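Local coordinates for protein putative TIM-barrel metal-dependent hydrolase (Mycobacterium avium subsp. paratuberculosis S397, PDB 4DZI) that probably acts as a metal-dependent amidohydrolase, with a two-metal site in a TIM barrel, at residues 11-16 with 290-295; 120-125 with 166-171; 192-197 with 227-232. All blocks are in the same frame, centred on the assembly; numbering follows the deposited sequence.

Contacts 2 and 3 follow neighbouring parts of the barrel wall, while contact 1 crosses the barrel at the two cadmium ions, bringing the first strand to 290-295. Contact 2 is centred about 12 Å from contact 1; its strand 115-121 is the neighbour of strand 9-15, with Leu121 N bonded to Asn14 O at 2.8 Å. Contact 3 is centred about 8 Å from contact 2; there Pro167 O takes the N-H of Leu193 at 2.8 Å. Contact 3 leads back to contact 1 where Phe229 N meets Val290 O, also at 2.8 Å, their centres being about 10 Å apart. Contacts 1 and 3 share a cadmium ion, while the Leu121 side chain of contact 2 lies about 5 Å from a bound cadmium ion.

Contact 1: residues 11-16 with 290-295; sequences DVDNHY and VSIENG. With CD (cadmium ion), chain Q; CD (cadmium ion), chain P.
Asp13 and Glu293 each swing CG to the far side of the CA-CB bond from their own backbone N (chi1 -168° and -151°), and Glu293 then stays extended, which delivers both carboxylates to one cadmium ion (chain Q). Asp13 clasps that ion with both oxygens, OD1 at 2.2 Å and OD2 at 2.6 Å. His15 adds NE2 at 2.2 Å, and Glu293 OE2 matches it at 2.2 Å. The Glu293 carboxylate is turned 42° from that of Asp13 and also serves the second cadmium ion (chain P), gripping it with OE1 at 2.4 Å and OE2 at 2.5 Å. OE2 therefore bridges the two metals.

CG2 of Ile292 packs against CG of Asp13 at 3.5 Å, and CD1 lies by the carbonyl oxygen of Val12. A water donates to Asp13 OD2 at 2.8 Å and accepts weakly from Glu293 N, where the backbone adopts a left-handed conformation just after the strand. Asp11 OD1 accepts from the N of Asp13 in an Asx turn, at the corner of the chain just before this metal ligand.

His230 and Asp356 complete the first site; Asp356, His359 and Glu361 join Glu293 at the second. The Asp-x-His pair of the first strand, together with His230 and Asp356, is consistent with an amidohydrolase metal site in a TIM barrel.

Contact 2: residues 120-125 with 166-171; sequences MLPTFG and APIVSL
Met120 O is the polar focus here: it takes the N-H of Ala166 in a weak bond of 3.3 Å and also a hydrogen bond from a water at 2.7 Å. That same water donates to Ala166 O at 2.7 Å, so one water ties both carbonyls together where the direct backbone bond is long. Beside it the contact is mainly between apolar side chains. CD2 of Leu121 meets the methyl of Ala166 at 4.0 Å. Further along, Ile168 turns CG1 to the side opposite its carbonyl carbon (chi1 -64°) and runs on extended (chi2 170°), which brings CD1 to Gly125 and Pro122: it lies 3.9 Å from Gly125 O and, more loosely, 4.4 Å from CG of Pro122.

What positions these groups lies one shell out. The turn 123-125 is wrapped round the carboxylate of Glu18, which accepts from three successive backbone N-H groups, with OE2 taking those of Thr123 and Gly125 and OE1 that of Phe124. Thr123 OG1 bonds to His359 NE2, linking this loop to a ligand of the metal centre, while Asn147 OD1 accepts from Ile168 N.

The Ala166 bond prolongs the pairing of strands 115-121 and 163-165 by one step. Beyond it, Phe146 of helix 136-153 packs on both Pro122 and Ile168, and Leu193 of strand 192-193 lies against Pro122 and Ala166.

Contact 3: residues 192-197 with 227-232; sequences VLVRPA and VGFHLS. With CD (cadmium ion), chain Q.
Val192 O is met twice by the neighbouring strand: Gly228 N donates to it at 2.6 Å in an almost straight bond (168°), and the CA of Val227 approaches at 3.5 Å as a CA-H...O contact. Gly228 O answers by accepting from Val194 N at 3.0 Å. This is parallel pairing, Val192 with Val227 and Leu193 with Gly228, and it joins the two strands of a right-handed beta-alpha-beta unit whose helix is 214-223, the repeating unit of a TIM barrel. Beyond Val194 the strands part, and a water spans the gap, donating to Val194 O and accepting from His230 N.

On the helix side, CG2 of Val227 touches CG2 of Val194 at 3.6 Å and lies over one face of the Phe229 ring, toward its rim. CD of Pro196 packs 3.3 Å from His230 O, which accepts from Ser232 OG at 2.7 Å. His230 sends CG anti to its N (chi1 -175°), which turns the ring toward the metal centre, where NE2 binds the cadmium ion (chain Q) at 2.4 Å; ND1 donates to Leu231 O, fixing the ring's rotation. Arg195 rests CG on CB of Ser232, and its NH1 reaches Asp233 O and a salt bridge with Glu130.

Contact 1: residues 11-16 with 290-295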
# COMPACT_ATOMS: atom_id res chain seq x y z
N ASP C 11 -5.07 -0.47 29.65
CA ASP C 11 -5.69 -0.58 28.31
C ASP C 11 -5.22 0.60 27.47
O ASP C 11 -5.57 1.76 27.78
CB ASP C 11 -7.21 -0.54 28.50
CG ASP C 11 -7.98 -0.97 27.26
OD1 ASP C 11 -7.44 -0.78 26.16
OD2 ASP C 11 -9.12 -1.49 27.39
N VAL C 12 -4.43 0.36 26.41
CA VAL C 12 -3.88 1.49 25.66
C VAL C 12 -4.83 2.02 24.57
O VAL C 12 -4.49 2.95 23.84
CB VAL C 12 -2.49 1.18 25.04
CG1 VAL C 12 -1.51 0.66 26.14
CG2 VAL C 12 -2.58 0.19 23.88
N ASP C 13 -6.03 1.44 24.48
CA ASP C 13 -6.96 1.93 23.46
C ASP C 13 -8.36 1.99 24.03
O ASP C 13 -9.10 1.00 24.02
CB ASP C 13 -7.00 1.01 22.24
CG ASP C 13 -7.72 1.63 21.07
OD1 ASP C 13 -8.28 2.76 21.22
OD2 ASP C 13 -7.75 0.96 20.01
N ASN C 14 -8.71 3.19 24.50
CA ASN C 14 -10.08 3.45 24.91
C ASN C 14 -10.53 4.76 24.29
O ASN C 14 -9.71 5.58 23.90
CB ASN C 14 -10.18 3.55 26.45
CG ASN C 14 -10.69 2.29 27.12
OD1 ASN C 14 -11.46 2.37 28.09
ND2 ASN C 14 -10.22 1.12 26.69
N HIS C 15 -11.84 4.94 24.15
CA HIS C 15 -12.40 6.18 23.61
C HIS C 15 -13.44 6.87 24.48
O HIS C 15 -14.11 6.23 25.27
CB HIS C 15 -13.00 5.92 22.21
CG HIS C 15 -11.96 5.53 21.20
ND1 HIS C 15 -11.24 6.45 20.54
CD2 HIS C 15 -11.46 4.29 20.82
CE1 HIS C 15 -10.33 5.84 19.75
NE2 HIS C 15 -10.46 4.53 19.91
N TYR C 16 -13.53 8.19 24.31
CA TYR C 16 -14.71 8.96 24.68
C TYR C 16 -15.44 9.31 23.38
O TYR C 16 -14.90 9.14 22.27
CB TYR C 16 -14.32 10.23 25.43
CG TYR C 16 -13.17 10.94 24.79
CD1 TYR C 16 -13.34 11.70 23.62
CD2 TYR C 16 -11.88 10.84 25.32
CE1 TYR C 16 -12.25 12.32 23.01
CE2 TYR C 16 -10.78 11.45 24.70
CZ TYR C 16 -10.98 12.20 23.55
OH TYR C 16 -9.92 12.80 22.93
N VAL C 290 4.11 4.64 19.50
CA VAL C 290 3.17 3.53 19.70
C VAL C 290 2.11 3.59 18.60
O VAL C 290 1.58 4.65 18.31
CB VAL C 290 2.49 3.50 21.11
CG1 VAL C 290 1.77 4.82 21.42
CG2 VAL C 290 1.52 2.31 21.23
N SER C 291 1.81 2.42 18.02
CA SER C 291 0.75 2.29 17.01
C SER C 291 -0.51 1.75 17.67
O SER C 291 -0.46 0.69 18.31
CB SER C 291 1.24 1.32 15.91
OG SER C 291 0.16 0.94 15.07
N ILE C 292 -1.61 2.48 17.56
CA ILE C 292 -2.87 2.06 18.19
C ILE C 292 -4.00 1.92 17.15
O ILE C 292 -4.25 2.84 16.36
CB ILE C 292 -3.29 3.09 19.27
CG1 ILE C 292 -2.10 3.43 20.19
CG2 ILE C 292 -4.51 2.59 20.06
CD1 ILE C 292 -2.39 4.51 21.23
N GLU C 293 -4.67 0.77 17.18
CA GLU C 293 -5.80 0.47 16.27
C GLU C 293 -5.42 0.46 14.81
O GLU C 293 -6.27 0.69 13.95
CB GLU C 293 -7.05 1.37 16.52
CG GLU C 293 -8.35 0.62 16.15
CD GLU C 293 -9.64 1.38 16.32
OE1 GLU C 293 -10.61 1.04 15.61
OE2 GLU C 293 -9.70 2.33 17.13
N ASN C 294 -4.17 0.15 14.54
CA ASN C 294 -3.76 0.03 13.13
C ASN C 294 -3.44 -1.42 12.73
O ASN C 294 -3.02 -1.65 11.57
CB ASN C 294 -2.52 0.89 12.94
CG ASN C 294 -2.78 2.34 13.32
OD1 ASN C 294 -3.76 2.93 12.89
ND2 ASN C 294 -1.90 2.90 14.16
N GLY C 295 -3.62 -2.38 13.65
CA GLY C 295 -3.22 -3.80 13.45
C GLY C 295 -1.70 -3.93 13.62
O GLY C 295 -1.02 -2.96 13.86
CD CD Q . -9.12 2.96 19.16
CD CD P . -12.18 2.14 17.02
O HOH W 1 -5.68 -0.75 19.41
O HOH W 2 -11.85 4.15 15.58

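Contact 2: residues 120-125 with 166-171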
# COMPACT_ATOMS: atom_id res chain seq x y z
N MET C 120 -7.11 7.40 26.87
CA MET C 120 -8.42 7.88 26.39
C MET C 120 -8.18 8.71 25.13
O MET C 120 -7.45 9.72 25.16
CB MET C 120 -9.13 8.73 27.46
CG MET C 120 -9.75 7.89 28.58
SD MET C 120 -11.13 6.81 28.06
CE MET C 120 -12.28 8.07 27.54
N LEU C 121 -8.76 8.25 24.02
CA LEU C 121 -8.37 8.71 22.69
C LEU C 121 -9.62 9.22 21.98
O LEU C 121 -10.71 8.78 22.29
CB LEU C 121 -7.74 7.53 21.90
CG LEU C 121 -6.66 6.79 22.68
CD1 LEU C 121 -6.11 5.64 21.87
CD2 LEU C 121 -5.50 7.72 23.01
N PRO C 122 -9.45 10.13 21.01
CA PRO C 122 -10.58 10.77 20.37
C PRO C 122 -11.34 9.84 19.43
O PRO C 122 -10.82 8.79 18.99
CB PRO C 122 -9.95 11.91 19.54
CG PRO C 122 -8.52 11.97 19.92
CD PRO C 122 -8.19 10.56 20.39
N THR C 123 -12.57 10.24 19.11
CA THR C 123 -13.35 9.58 18.08
C THR C 123 -13.53 10.56 16.92
O THR C 123 -12.85 10.44 15.89
CB THR C 123 -14.69 9.03 18.65
OG1 THR C 123 -14.38 8.08 19.70
CG2 THR C 123 -15.47 8.31 17.53
N PHE C 124 -14.39 11.55 17.09
CA PHE C 124 -14.50 12.63 16.10
C PHE C 124 -13.16 13.31 15.80
O PHE C 124 -12.89 13.67 14.66
CB PHE C 124 -15.52 13.66 16.62
CG PHE C 124 -15.71 14.86 15.73
CD1 PHE C 124 -16.50 14.79 14.58
CD2 PHE C 124 -15.12 16.08 16.05
CE1 PHE C 124 -16.67 15.89 13.76
CE2 PHE C 124 -15.31 17.20 15.24
CZ PHE C 124 -16.08 17.10 14.10
N GLY C 125 -12.30 13.52 16.80
CA GLY C 125 -11.11 14.31 16.61
C GLY C 125 -10.15 13.69 15.59
O GLY C 125 -9.31 14.40 15.03
N ALA C 166 -4.80 11.63 25.75
CA ALA C 166 -3.76 12.08 24.87
C ALA C 166 -4.19 13.26 23.99
O ALA C 166 -5.10 13.12 23.16
CB ALA C 166 -3.33 10.90 23.98
N PRO C 167 -3.55 14.43 24.16
CA PRO C 167 -3.90 15.57 23.31
C PRO C 167 -3.33 15.33 21.90
O PRO C 167 -2.48 14.45 21.71
CB PRO C 167 -3.16 16.75 23.96
CG PRO C 167 -2.00 16.11 24.66
CD PRO C 167 -2.48 14.74 25.14
N ILE C 168 -3.80 16.12 20.94
CA ILE C 168 -3.29 16.02 19.56
C ILE C 168 -2.19 17.04 19.36
O ILE C 168 -2.31 18.18 19.81
CB ILE C 168 -4.42 16.25 18.54
CG1 ILE C 168 -5.48 15.15 18.66
CG2 ILE C 168 -3.85 16.28 17.11
CD1 ILE C 168 -6.74 15.42 17.85
N VAL C 169 -1.12 16.65 18.67
CA VAL C 169 -0.12 17.63 18.20
C VAL C 169 -0.12 17.56 16.68
O VAL C 169 0.07 16.48 16.11
CB VAL C 169 1.28 17.34 18.72
CG1 VAL C 169 2.29 18.29 18.08
CG2 VAL C 169 1.27 17.52 20.24
N SER C 170 -0.42 18.69 16.04
CA SER C 170 -0.22 18.80 14.60
C SER C 170 1.13 19.44 14.34
O SER C 170 1.48 20.47 14.95
CB SER C 170 -1.29 19.67 13.93
OG SER C 170 -0.96 19.86 12.54
N LEU C 171 1.87 18.87 13.41
CA LEU C 171 3.13 19.45 12.97
C LEU C 171 2.95 20.41 11.77
O LEU C 171 3.96 20.79 11.16
CB LEU C 171 4.10 18.34 12.56
CG LEU C 171 4.57 17.49 13.74
CD1 LEU C 171 5.29 16.23 13.29
CD2 LEU C 171 5.46 18.34 14.61
O HOH W 3 -7.51 11.92 23.58

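Contact 3: residues 192-197 with 227-232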
# COMPACT_ATOMS: atom_id res chain seq x y z
N VAL C 192 1.17 11.85 23.49
CA VAL C 192 0.55 12.79 22.56
C VAL C 192 0.23 12.03 21.27
O VAL C 192 0.94 11.09 20.91
CB VAL C 192 1.44 14.01 22.23
CG1 VAL C 192 1.92 14.68 23.51
CG2 VAL C 192 2.62 13.57 21.37
N LEU C 193 -0.81 12.45 20.57
CA LEU C 193 -1.16 11.80 19.30
C LEU C 193 -0.72 12.68 18.14
O LEU C 193 -1.05 13.86 18.09
CB LEU C 193 -2.68 11.62 19.19
CG LEU C 193 -3.25 10.79 20.32
CD1 LEU C 193 -4.76 10.67 20.07
CD2 LEU C 193 -2.60 9.41 20.39
N VAL C 194 0.03 12.11 17.20
CA VAL C 194 0.28 12.79 15.94
C VAL C 194 -0.40 11.94 14.89
O VAL C 194 -0.40 10.71 15.00
CB VAL C 194 1.80 12.89 15.67
CG1 VAL C 194 2.09 13.36 14.23
CG2 VAL C 194 2.46 13.87 16.66
N ARG C 195 -1.03 12.59 13.92
CA ARG C 195 -1.80 11.83 12.95
C ARG C 195 -0.88 10.99 12.03
O ARG C 195 0.11 11.49 11.53
CB ARG C 195 -2.66 12.77 12.12
CG ARG C 195 -3.62 12.01 11.20
CD ARG C 195 -4.63 12.94 10.54
NE ARG C 195 -3.94 13.98 9.78
CZ ARG C 195 -4.14 14.25 8.50
NH1 ARG C 195 -5.03 13.56 7.77
NH2 ARG C 195 -3.46 15.24 7.92
N PRO C 196 -1.24 9.71 11.80
CA PRO C 196 -0.39 8.87 10.90
C PRO C 196 -0.70 9.21 9.45
O PRO C 196 -1.43 8.50 8.77
CB PRO C 196 -0.82 7.43 11.23
CG PRO C 196 -2.22 7.58 11.81
CD PRO C 196 -2.22 8.92 12.54
N ALA C 197 -0.14 10.32 8.99
CA ALA C 197 -0.49 10.85 7.67
C ALA C 197 0.60 11.85 7.31
O ALA C 197 1.33 12.34 8.18
CB ALA C 197 -1.84 11.61 7.74
N VAL C 227 5.08 9.43 21.21
CA VAL C 227 4.12 9.85 20.20
C VAL C 227 3.25 8.65 19.89
O VAL C 227 3.75 7.54 19.65
CB VAL C 227 4.81 10.38 18.92
CG1 VAL C 227 5.87 9.40 18.40
CG2 VAL C 227 3.77 10.73 17.86
N GLY C 228 1.94 8.86 19.89
CA GLY C 228 1.05 7.76 19.51
C GLY C 228 0.46 8.04 18.15
O GLY C 228 0.18 9.19 17.81
N PHE C 229 0.30 6.97 17.36
CA PHE C 229 -0.29 7.04 16.03
C PHE C 229 -1.54 6.16 16.02
O PHE C 229 -1.46 4.93 16.03
CB PHE C 229 0.69 6.50 14.95
CG PHE C 229 1.90 7.38 14.75
CD1 PHE C 229 1.77 8.62 14.16
CD2 PHE C 229 3.15 6.98 15.21
CE1 PHE C 229 2.89 9.45 13.99
CE2 PHE C 229 4.27 7.81 15.05
CZ PHE C 229 4.13 9.04 14.45
N HIS C 230 -2.71 6.80 16.04
CA HIS C 230 -3.97 6.06 16.08
C HIS C 230 -4.65 6.17 14.77
O HIS C 230 -4.62 7.24 14.16
CB HIS C 230 -4.90 6.68 17.14
CG HIS C 230 -6.20 5.91 17.34
ND1 HIS C 230 -7.27 6.00 16.50
CD2 HIS C 230 -6.54 4.95 18.29
CE1 HIS C 230 -8.24 5.17 16.91
NE2 HIS C 230 -7.80 4.52 17.99
N LEU C 231 -5.29 5.08 14.35
CA LEU C 231 -6.12 5.07 13.15
C LEU C 231 -6.92 6.37 13.00
O LEU C 231 -7.65 6.76 13.91
CB LEU C 231 -7.11 3.90 13.24
CG LEU C 231 -7.82 3.58 11.94
CD1 LEU C 231 -6.82 3.05 10.91
CD2 LEU C 231 -8.93 2.56 12.22
N SER C 232 -6.87 6.98 11.81
CA SER C 232 -7.46 8.32 11.61
C SER C 232 -7.99 8.41 10.20
O SER C 232 -7.76 7.50 9.39
CB SER C 232 -6.36 9.40 11.75
OG SER C 232 -5.78 9.42 13.08
CD CD Q . -9.12 2.96 19.16
O HOH W 4 -2.76 9.58 16.30